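PDB 3COL: putative transcription regulator from Lactobacillus plantarum WCFS1, which probably acts as a TetR-family transcription regulator, binding DNA through an N-terminal helix-turn-helix and probably controlled by its larger all-helical C-terminal part. Local coordinates for residues Asp59-Arg64 and Gln111-Leu116; Lys14-Val19 and Leu49-Lys54; Phe160-Thr165 and Gly183-Met188; Asp84-Ile89 and Met188-Met193. One frame throughout, in Å; residues are numbered along the deposited sequence.

Interaction 1 (Asp59-Arg64 and Gln111-Leu116)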
# COMPACT_ATOMS: atom_id res chain seq x y z
N ASP A 59 -15.04 -11.19 -5.49
CA ASP A 59 -14.90 -10.59 -6.80
C ASP A 59 -15.92 -9.48 -6.98
O ASP A 59 -15.62 -8.48 -7.61
CB ASP A 59 -15.08 -11.62 -7.93
CG ASP A 59 -13.92 -12.61 -8.04
OD1 ASP A 59 -12.91 -12.43 -7.32
OD2 ASP A 59 -14.04 -13.58 -8.83
N SER A 60 -17.12 -9.68 -6.43
CA SER A 60 -18.21 -8.69 -6.52
C SER A 60 -17.85 -7.39 -5.80
O SER A 60 -18.03 -6.29 -6.34
CB SER A 60 -19.52 -9.28 -5.99
OG SER A 60 -20.56 -8.30 -6.02
N VAL A 61 -17.33 -7.52 -4.59
CA VAL A 61 -16.85 -6.35 -3.85
C VAL A 61 -15.63 -5.69 -4.53
O VAL A 61 -15.53 -4.46 -4.58
CB VAL A 61 -16.56 -6.69 -2.37
CG1 VAL A 61 -15.91 -5.49 -1.66
CG2 VAL A 61 -17.88 -7.12 -1.66
N TYR A 62 -14.71 -6.50 -5.03
CA TYR A 62 -13.59 -5.94 -5.83
C TYR A 62 -14.11 -5.04 -6.98
O TYR A 62 -13.69 -3.88 -7.08
CB TYR A 62 -12.65 -7.02 -6.36
CG TYR A 62 -11.37 -6.43 -6.99
CD1 TYR A 62 -10.38 -5.88 -6.19
CD2 TYR A 62 -11.18 -6.42 -8.37
CE1 TYR A 62 -9.24 -5.33 -6.73
CE2 TYR A 62 -10.05 -5.87 -8.94
CZ TYR A 62 -9.08 -5.33 -8.11
OH TYR A 62 -7.94 -4.78 -8.66
N ALA A 63 -15.03 -5.56 -7.80
CA ALA A 63 -15.52 -4.83 -8.95
C ALA A 63 -16.34 -3.59 -8.54
O ALA A 63 -16.24 -2.56 -9.19
CB ALA A 63 -16.34 -5.74 -9.89
N ARG A 64 -17.13 -3.69 -7.46
CA ARG A 64 -17.83 -2.55 -6.90
C ARG A 64 -16.90 -1.41 -6.50
O ARG A 64 -17.11 -0.25 -6.92
CB ARG A 64 -18.65 -2.95 -5.66
CG ARG A 64 -19.62 -1.85 -5.18
CD ARG A 64 -20.33 -2.24 -3.91
NE ARG A 64 -19.46 -2.24 -2.74
CZ ARG A 64 -19.91 -2.37 -1.49
NH1 ARG A 64 -21.22 -2.51 -1.27
NH2 ARG A 64 -19.05 -2.36 -0.46
N GLN A 111 -6.88 -2.93 -1.97
CA GLN A 111 -5.52 -3.32 -1.71
C GLN A 111 -5.47 -4.69 -1.06
O GLN A 111 -4.65 -5.55 -1.43
CB GLN A 111 -4.85 -2.26 -0.82
CG GLN A 111 -3.54 -2.72 -0.21
CD GLN A 111 -2.64 -1.55 0.11
OE1 GLN A 111 -2.81 -0.88 1.14
NE2 GLN A 111 -1.68 -1.29 -0.77
N GLN A 112 -6.35 -4.91 -0.08
CA GLN A 112 -6.42 -6.20 0.60
C GLN A 112 -6.78 -7.35 -0.33
O GLN A 112 -6.17 -8.42 -0.26
CB GLN A 112 -7.44 -6.17 1.75
CG GLN A 112 -6.86 -5.84 3.11
CD GLN A 112 -7.93 -5.59 4.15
OE1 GLN A 112 -8.80 -4.74 3.97
NE2 GLN A 112 -7.86 -6.32 5.25
N ILE A 113 -7.78 -7.14 -1.18
CA ILE A 113 -8.20 -8.16 -2.15
C ILE A 113 -7.04 -8.44 -3.13
O ILE A 113 -6.70 -9.59 -3.37
CB ILE A 113 -9.48 -7.78 -2.91
CG1 ILE A 113 -10.65 -7.64 -1.92
CG2 ILE A 113 -9.80 -8.85 -3.97
CD1 ILE A 113 -11.95 -7.17 -2.53
N LYS A 114 -6.44 -7.37 -3.66
CA LYS A 114 -5.27 -7.50 -4.53
C LYS A 114 -4.11 -8.28 -3.91
O LYS A 114 -3.51 -9.16 -4.55
CB LYS A 114 -4.83 -6.12 -5.01
CG LYS A 114 -5.48 -5.72 -6.30
CD LYS A 114 -5.03 -4.33 -6.73
CE LYS A 114 -4.83 -4.30 -8.26
NZ LYS A 114 -4.80 -2.91 -8.91
N ALA A 115 -3.79 -7.99 -2.65
CA ALA A 115 -2.74 -8.72 -1.92
C ALA A 115 -2.95 -10.23 -1.87
O ALA A 115 -2.00 -11.00 -1.96
CB ALA A 115 -2.58 -8.16 -0.50
N LEU A 116 -4.21 -10.66 -1.76
CA LEU A 116 -4.55 -12.09 -1.65
C LEU A 116 -4.57 -12.84 -3.00
O LEU A 116 -4.28 -14.05 -3.05
CB LEU A 116 -5.89 -12.28 -0.93
CG LEU A 116 -6.19 -13.70 -0.46
CD1 LEU A 116 -5.93 -13.82 1.04
CD2 LEU A 116 -7.62 -14.10 -0.81
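Tyr62 lays its side chain against Ile113 and Lys114, with the isoleucine at the CB and CD1 end and the lysine at the CE1, CZ and OH end. The near part of the ring takes the branched residue: Tyr62 CD1 is 3.8 Å from Ile113 CG2, at an oblique slant. At the root of the side chain, Ile113 CD1 comes within 3.8 Å of Tyr62 N. Farther out, Lys114 CG reaches 3.8 Å from Tyr62 CE1, and the lysine chain, bent at chi3 (140°), carries CE to 3.2 Å from Tyr62 OH. With chi1 at -170° the phenol leaves 59-64 toward 111-116; the axes of these two short segments cross at -130°, 10.4 Å apart. Val61 CG1 adds a looser touch, 4.4 Å from Ile113 CD1, and Val61 also leans on Val19 of helix 11-26. Consistent with the TetR fold, helix 54-67 probably links the DNA-binding head to the body, and this contact ties it to helix 106-117. With an alanine in place of Tyr62, Ile113 CG2 is likely to lose its ring neighbour and the Lys114 chain its support. No hydrogen bond crosses between the segments, so apolar and van der Waals contact joins them, with the lysine chain contributing its methylenes at the margin.

Interaction 2 (Lys14-Val19 and Leu49-Lys54)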
# COMPACT_ATOMS: atom_id res chain seq x y z
N LYS A 14 -26.73 -5.27 0.59
CA LYS A 14 -26.54 -5.77 1.96
C LYS A 14 -25.48 -6.85 2.03
O LYS A 14 -24.65 -6.86 2.95
CB LYS A 14 -27.85 -6.32 2.54
CG LYS A 14 -28.87 -5.23 2.90
CD LYS A 14 -28.37 -4.41 4.09
CE LYS A 14 -29.01 -3.02 4.19
NZ LYS A 14 -28.67 -2.39 5.50
N ILE A 15 -25.50 -7.75 1.05
CA ILE A 15 -24.47 -8.79 0.98
C ILE A 15 -23.06 -8.26 0.69
O ILE A 15 -22.10 -8.65 1.36
CB ILE A 15 -24.86 -9.90 -0.00
CG1 ILE A 15 -26.05 -10.71 0.58
CG2 ILE A 15 -23.69 -10.81 -0.22
CD1 ILE A 15 -26.83 -11.49 -0.45
N GLN A 16 -22.93 -7.38 -0.31
CA GLN A 16 -21.66 -6.75 -0.59
C GLN A 16 -21.12 -5.94 0.60
O GLN A 16 -19.93 -5.99 0.90
CB GLN A 16 -21.82 -5.85 -1.80
CG GLN A 16 -22.10 -6.58 -3.10
CD GLN A 16 -22.38 -5.60 -4.24
OE1 GLN A 16 -23.19 -4.70 -4.10
NE2 GLN A 16 -21.69 -5.76 -5.34
N ASP A 17 -21.99 -5.20 1.28
CA ASP A 17 -21.58 -4.46 2.48
C ASP A 17 -21.04 -5.40 3.54
O ASP A 17 -20.03 -5.11 4.17
CB ASP A 17 -22.73 -3.64 3.04
CG ASP A 17 -23.04 -2.42 2.21
OD1 ASP A 17 -22.25 -2.11 1.26
OD2 ASP A 17 -24.04 -1.76 2.52
N ALA A 18 -21.72 -6.52 3.74
CA ALA A 18 -21.26 -7.56 4.69
C ALA A 18 -19.86 -8.14 4.34
O ALA A 18 -18.99 -8.25 5.20
CB ALA A 18 -22.27 -8.66 4.77
N VAL A 19 -19.65 -8.51 3.07
CA VAL A 19 -18.33 -8.97 2.58
C VAL A 19 -17.27 -7.91 2.85
O VAL A 19 -16.18 -8.24 3.30
CB VAL A 19 -18.36 -9.31 1.04
CG1 VAL A 19 -16.96 -9.67 0.48
CG2 VAL A 19 -19.36 -10.46 0.76
N LEU A 49 -28.36 -17.40 -4.04
CA LEU A 49 -29.14 -16.99 -5.23
C LEU A 49 -28.40 -15.95 -6.03
O LEU A 49 -28.65 -15.77 -7.23
CB LEU A 49 -30.50 -16.40 -4.83
CG LEU A 49 -31.56 -17.29 -4.23
CD1 LEU A 49 -32.73 -16.40 -3.76
CD2 LEU A 49 -32.04 -18.36 -5.21
N TYR A 50 -27.50 -15.24 -5.36
CA TYR A 50 -26.83 -14.07 -5.91
C TYR A 50 -25.36 -14.32 -6.19
O TYR A 50 -24.80 -13.71 -7.12
CB TYR A 50 -26.99 -12.90 -4.98
N PHE A 51 -24.74 -15.18 -5.38
CA PHE A 51 -23.30 -15.47 -5.45
C PHE A 51 -23.05 -16.97 -5.25
O PHE A 51 -23.51 -17.54 -4.27
CB PHE A 51 -22.51 -14.66 -4.38
CG PHE A 51 -22.76 -13.16 -4.45
CD1 PHE A 51 -22.02 -12.36 -5.30
CD2 PHE A 51 -23.75 -12.57 -3.67
CE1 PHE A 51 -22.28 -10.98 -5.37
CE2 PHE A 51 -23.99 -11.20 -3.72
CZ PHE A 51 -23.25 -10.41 -4.57
N LYS A 52 -22.29 -17.60 -6.13
CA LYS A 52 -22.17 -19.06 -6.08
C LYS A 52 -21.20 -19.60 -5.03
O LYS A 52 -21.30 -20.75 -4.62
CB LYS A 52 -21.90 -19.66 -7.47
CG LYS A 52 -20.58 -19.29 -8.12
CD LYS A 52 -20.29 -20.28 -9.33
CE LYS A 52 -21.17 -19.95 -10.56
NZ LYS A 52 -21.50 -21.13 -11.43
N ASN A 53 -20.28 -18.74 -4.59
CA ASN A 53 -19.25 -19.16 -3.60
C ASN A 53 -18.48 -17.99 -3.04
O ASN A 53 -18.73 -16.86 -3.44
CB ASN A 53 -18.31 -20.23 -4.21
CG ASN A 53 -17.58 -19.77 -5.49
OD1 ASN A 53 -17.41 -18.57 -5.73
ND2 ASN A 53 -17.15 -20.73 -6.31
N LYS A 54 -17.55 -18.26 -2.13
CA LYS A 54 -16.74 -17.25 -1.46
C LYS A 54 -16.01 -16.37 -2.48
O LYS A 54 -16.05 -15.16 -2.38
CB LYS A 54 -15.76 -17.92 -0.48
CG LYS A 54 -14.52 -17.12 -0.13
CD LYS A 54 -13.50 -17.97 0.66
CE LYS A 54 -12.32 -17.11 1.21
NZ LYS A 54 -11.34 -17.99 2.03
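Gln16 NE2 makes a probable hydrogen bond to Ser60 OG, which ties the amide to helix 54-67. The methylene below that amide, Gln16 CG, rests 4.3 Å from Phe51 CZ. The contact is part of the core of what is, by family, a TetR-type DNA-binding domain; helix 11-26 packs on helix 33-40, probably the first helix of the helix-turn-helix. Phe51 follows helix 44-48, in the short link that leads to helix 54-67, and its ring is driven back into the domain. Its chi1 of -55° sets CG anti to the carbonyl carbon, and the ring then points at helix 11-26.

The main partner there is Ile15. Its CG2 methyl, anti to the backbone N, comes obliquely to the ring, and the two side chains run past each other in opposite senses. The pair is buried, and Ile15 also touches Val36 and Ile42, so the same isoleucine meets helix 33-40 and the turn after it. Phe51 in turn packs on Leu57 and Ser60, and so comes up against the very residue whose hydroxyl Gln16 reaches. The glutamine therefore works at both ends, its amide held by the serine and its aliphatic part laid beside the phenylalanine. No polar bond joins the two segments themselves: they meet through carbon alone. The closest point is Ile15 CG2 at 3.5 Å from Phe51 CE2, with Phe51 CD2 next at 3.9 Å from Ile15 CG2.

Interaction 3 (Phe160-Thr165 and Gly183-Met188)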
# COMPACT_ATOMS: atom_id res chain seq x y z
N PHE A 160 -1.69 5.84 -6.09
CA PHE A 160 -2.59 5.17 -5.17
C PHE A 160 -2.08 5.11 -3.76
O PHE A 160 -2.85 5.30 -2.80
CB PHE A 160 -3.00 3.79 -5.72
CG PHE A 160 -4.10 3.90 -6.73
CD1 PHE A 160 -5.41 3.65 -6.37
CD2 PHE A 160 -3.83 4.36 -8.03
CE1 PHE A 160 -6.43 3.80 -7.30
CE2 PHE A 160 -4.82 4.51 -8.95
CZ PHE A 160 -6.13 4.25 -8.59
N SER A 161 -0.78 4.84 -3.60
CA SER A 161 -0.19 4.71 -2.25
C SER A 161 -0.21 6.01 -1.46
O SER A 161 -0.57 6.01 -0.28
CB SER A 161 1.21 4.13 -2.31
OG SER A 161 1.84 4.22 -1.04
N THR A 162 0.13 7.11 -2.12
CA THR A 162 0.12 8.46 -1.52
C THR A 162 -1.30 8.89 -1.11
O THR A 162 -1.49 9.36 -0.01
CB THR A 162 0.72 9.53 -2.48
OG1 THR A 162 2.06 9.14 -2.81
CG2 THR A 162 0.74 10.95 -1.86
N ILE A 163 -2.27 8.70 -2.02
CA ILE A 163 -3.65 9.00 -1.70
C ILE A 163 -4.18 8.08 -0.61
O ILE A 163 -4.92 8.51 0.27
CB ILE A 163 -4.53 8.98 -2.98
CG1 ILE A 163 -4.15 10.19 -3.86
CG2 ILE A 163 -6.01 8.93 -2.63
CD1 ILE A 163 -4.72 10.13 -5.32
N HIS A 164 -3.82 6.80 -0.66
CA HIS A 164 -4.31 5.90 0.35
C HIS A 164 -3.80 6.28 1.75
O HIS A 164 -4.59 6.35 2.67
CB HIS A 164 -3.96 4.45 0.01
CG HIS A 164 -4.60 3.46 0.91
ND1 HIS A 164 -4.06 2.23 1.19
CD2 HIS A 164 -5.76 3.52 1.62
CE1 HIS A 164 -4.84 1.58 2.03
NE2 HIS A 164 -5.87 2.34 2.31
N THR A 165 -2.50 6.54 1.89
CA THR A 165 -1.88 6.95 3.16
C THR A 165 -2.53 8.23 3.70
O THR A 165 -2.87 8.32 4.88
CB THR A 165 -0.36 7.14 3.02
OG1 THR A 165 0.25 5.93 2.53
CG2 THR A 165 0.29 7.46 4.37
N GLY A 183 -3.68 20.33 -4.17
CA GLY A 183 -2.47 20.89 -4.70
C GLY A 183 -1.25 20.45 -3.88
O GLY A 183 -0.20 20.15 -4.44
N ASP A 184 -1.36 20.46 -2.56
CA ASP A 184 -0.22 20.03 -1.71
C ASP A 184 0.19 18.56 -1.97
O ASP A 184 1.38 18.24 -2.09
CB ASP A 184 -0.52 20.18 -0.22
CG ASP A 184 -0.78 21.62 0.19
OD1 ASP A 184 -0.16 22.54 -0.39
OD2 ASP A 184 -1.61 21.81 1.10
N ILE A 185 -0.81 17.67 -1.99
CA ILE A 185 -0.57 16.24 -2.16
C ILE A 185 -0.14 15.93 -3.60
O ILE A 185 0.78 15.12 -3.84
CB ILE A 185 -1.84 15.44 -1.79
CG1 ILE A 185 -2.34 15.79 -0.38
CG2 ILE A 185 -1.62 13.92 -2.01
CD1 ILE A 185 -1.27 15.63 0.75
N PHE A 186 -0.81 16.57 -4.57
CA PHE A 186 -0.49 16.38 -6.00
C PHE A 186 0.92 16.87 -6.30
O PHE A 186 1.55 16.37 -7.20
CB PHE A 186 -1.48 17.12 -6.91
CG PHE A 186 -1.28 16.81 -8.40
CD1 PHE A 186 -1.37 15.49 -8.87
CD2 PHE A 186 -1.01 17.81 -9.31
CE1 PHE A 186 -1.17 15.20 -10.22
CE2 PHE A 186 -0.83 17.53 -10.66
CZ PHE A 186 -0.90 16.24 -11.11
N GLN A 187 1.44 17.85 -5.55
CA GLN A 187 2.83 18.27 -5.80
C GLN A 187 3.82 17.07 -5.60
O GLN A 187 4.72 16.83 -6.43
CB GLN A 187 3.21 19.47 -4.95
CG GLN A 187 4.53 20.13 -5.38
CD GLN A 187 5.02 21.12 -4.33
OE1 GLN A 187 5.08 20.80 -3.12
NE2 GLN A 187 5.34 22.32 -4.77
N MSE A 188 3.64 16.31 -4.53
CA MSE A 188 4.48 15.11 -4.32
C MSE A 188 4.28 14.05 -5.45
O MSE A 188 5.25 13.55 -6.02
CB MSE A 188 4.22 14.49 -2.95
CG MSE A 188 4.67 13.00 -2.91
SE MSE A 188 4.53 12.26 -1.11
CE MSE A 188 6.16 12.91 -0.28
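Thr162 meets Ile185 and Met188 without any flat group between them; the rings of both segments are turned to other neighbours. Phe186 leaves its helix on the side away from 160-165 and meets the rings of Phe182 and Trp190, each at an interplanar angle of about 15°.

What joins 160-165 to 183-188 is a contact centred on one methyl group, and it continues along the helices where Thr162 and Ile163 pack on Ile189. Thr162 CG2 stands 3.8 Å from Ile185 CG2, the two side chains sliding past each other in opposite directions. The same threonine methyl, Thr162 CG2, lies 4.1 Å from Met188 SE. In this selenomethionine the extended chi1 (159°) and chi2 (174°) carry the selenium to the threonine, while the bend at chi3 turns only CE; the two side chains meet at a slant. The first torsion of Thr162 sends CG2 outward to this pair and keeps OG1 near its own helix, where it bonds to Val158 O one turn back.

In TetR-family proteins the last two helices usually form the dimer interface, and the surroundings agree: Ile185 and Thr165 both touch Leu154 of the second subunit, and Met188 touches His155 of that subunit. The threonine is thus used with its two ends divided, the hydroxyl satisfied by its own backbone and the methyl given to the neighbouring helix, which lets a polar residue sit buried in an apolar seam.

Interaction 4 (Asp84-Ile89 and Met188-Met193)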
# COMPACT_ATOMS: atom_id res chain seq x y z
N ASP A 84 -4.17 17.34 -23.88
CA ASP A 84 -2.79 17.00 -23.61
C ASP A 84 -2.68 16.08 -22.38
O ASP A 84 -3.52 16.10 -21.47
CB ASP A 84 -1.92 18.24 -23.46
CG ASP A 84 -2.09 18.89 -22.14
OD1 ASP A 84 -3.12 19.58 -21.95
OD2 ASP A 84 -1.18 18.71 -21.31
N VAL A 85 -1.66 15.22 -22.39
CA VAL A 85 -1.58 14.19 -21.37
C VAL A 85 -1.40 14.72 -19.97
O VAL A 85 -1.80 14.07 -19.01
CB VAL A 85 -0.49 13.13 -21.66
CG1 VAL A 85 -0.88 12.34 -22.89
CG2 VAL A 85 0.91 13.79 -21.83
N THR A 86 -0.79 15.90 -19.84
CA THR A 86 -0.47 16.50 -18.54
C THR A 86 -1.74 16.87 -17.83
O THR A 86 -1.89 16.65 -16.61
CB THR A 86 0.51 17.74 -18.69
OG1 THR A 86 1.79 17.26 -19.08
CG2 THR A 86 0.66 18.54 -17.39
N THR A 87 -2.64 17.48 -18.60
CA THR A 87 -3.99 17.83 -18.15
C THR A 87 -4.78 16.55 -17.74
O THR A 87 -5.40 16.51 -16.68
CB THR A 87 -4.74 18.62 -19.26
OG1 THR A 87 -4.03 19.84 -19.53
CG2 THR A 87 -6.19 18.97 -18.85
N ARG A 88 -4.80 15.53 -18.61
CA ARG A 88 -5.56 14.32 -18.32
C ARG A 88 -5.02 13.56 -17.10
O ARG A 88 -5.81 13.01 -16.36
CB ARG A 88 -5.58 13.37 -19.54
CG ARG A 88 -6.41 13.90 -20.69
CD ARG A 88 -6.53 12.82 -21.76
NE ARG A 88 -5.44 12.90 -22.73
CZ ARG A 88 -5.07 11.91 -23.53
NH1 ARG A 88 -4.07 12.11 -24.39
NH2 ARG A 88 -5.67 10.73 -23.47
N ILE A 89 -3.70 13.50 -16.92
CA ILE A 89 -3.11 12.95 -15.69
C ILE A 89 -3.59 13.70 -14.42
O ILE A 89 -3.98 13.09 -13.44
CB ILE A 89 -1.55 12.85 -15.76
CG1 ILE A 89 -1.16 11.79 -16.79
CG2 ILE A 89 -0.92 12.43 -14.36
CD1 ILE A 89 0.33 11.76 -17.10
N MSE A 188 3.64 16.31 -4.53
CA MSE A 188 4.48 15.11 -4.32
C MSE A 188 4.28 14.05 -5.45
O MSE A 188 5.25 13.55 -6.02
CB MSE A 188 4.22 14.49 -2.95
CG MSE A 188 4.67 13.00 -2.91
SE MSE A 188 4.53 12.26 -1.11
CE MSE A 188 6.16 12.91 -0.28
N ILE A 189 3.03 13.74 -5.77
CA ILE A 189 2.70 12.71 -6.78
C ILE A 189 3.19 13.09 -8.17
O ILE A 189 3.77 12.27 -8.86
CB ILE A 189 1.19 12.43 -6.80
CG1 ILE A 189 0.73 11.80 -5.47
CG2 ILE A 189 0.79 11.61 -8.05
CD1 ILE A 189 -0.79 11.79 -5.31
N TRP A 190 2.94 14.34 -8.56
CA TRP A 190 3.35 14.83 -9.89
C TRP A 190 4.86 14.94 -10.03
O TRP A 190 5.41 14.57 -11.07
CB TRP A 190 2.65 16.18 -10.25
CG TRP A 190 2.99 16.72 -11.66
CD1 TRP A 190 3.55 17.94 -11.97
CD2 TRP A 190 2.82 16.03 -12.93
NE1 TRP A 190 3.72 18.05 -13.33
CE2 TRP A 190 3.30 16.90 -13.94
CE3 TRP A 190 2.33 14.76 -13.31
CZ2 TRP A 190 3.27 16.55 -15.31
CZ3 TRP A 190 2.32 14.41 -14.65
CH2 TRP A 190 2.79 15.30 -15.64
N ASP A 191 5.54 15.50 -9.03
CA ASP A 191 7.04 15.44 -8.99
C ASP A 191 7.58 14.01 -9.15
O ASP A 191 8.55 13.77 -9.90
CB ASP A 191 7.60 16.05 -7.69
CG ASP A 191 7.44 17.56 -7.64
OD1 ASP A 191 7.01 18.13 -8.66
OD2 ASP A 191 7.73 18.18 -6.58
N ALA A 192 6.99 13.07 -8.41
CA ALA A 192 7.39 11.63 -8.47
C ALA A 192 7.29 11.15 -9.92
O ALA A 192 8.22 10.58 -10.43
CB ALA A 192 6.49 10.80 -7.63
N MSE A 193 6.16 11.42 -10.57
CA MSE A 193 5.91 10.95 -11.95
C MSE A 193 6.66 11.68 -13.08
O MSE A 193 7.06 11.06 -14.05
CB MSE A 193 4.40 11.06 -12.27
CG MSE A 193 3.45 10.26 -11.34
SE MSE A 193 1.61 10.62 -11.75
CE MSE A 193 1.36 9.54 -13.37
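A chi1 of -178° swings the indole of Trp190 out along its helix toward Ile89, although its CB does not point straight at the other segment. On the facing helix, chi1 of Ile89 (-68°) sends the CG2 branch forward, and that methyl serves two partners: Ile89 CG2 is 3.8 Å from Trp190 CZ3 and 3.8 Å from Met193 CE. With Met193, a selenomethionine, the meeting is tip to tip; the Ile89 and Trp190 side chains cross at about a right angle, and the methyl approaches the ring obliquely. Farther along the six-membered ring, Thr86 CG2 comes 3.9 Å from Trp190 CZ2. Thr86 lies in the first turn of helix 85-102, which Asp84 caps: Asp84 OD1 takes a bond from Thr87 OG1 at 2.6 Å, and OD2 weaker ones from Thr86 N and Thr87 N. Ile147 lies against both Ile89 and Trp190. A serine in place of Trp190 is likely to strip Thr86 CG2 of its ring neighbour and leave Ile89 CG2 with Met193 CE as its partner across this contact. The start of helix 85-102 is therefore joined to the C-terminal helix 182-193 by apolar contacts; no hydrogen bond crosses between the segments, and the cap bonds lie within 84-89.

Following the chain from the N terminus, interaction 2 comes first, closing the DNA-binding head by bringing the link before helix 54-67 back to helix 11-26. Interaction 1 opens afterwards and ties helix 54-67 to helix 106-117 of the body; the two touch through the Arg64–Asp17 salt bridge. Interaction 4 begins on helix 85-102, before interaction 1 has closed, so these two cross along the chain, though they stay about 14 Å apart at their nearest atoms. Its long loop encloses interaction 3, which pairs helices 152-171 and 182-193; the two share Met188, and Thr162 packs on Ile189. Interactions 1, 3 and 4 all reach the second subunit.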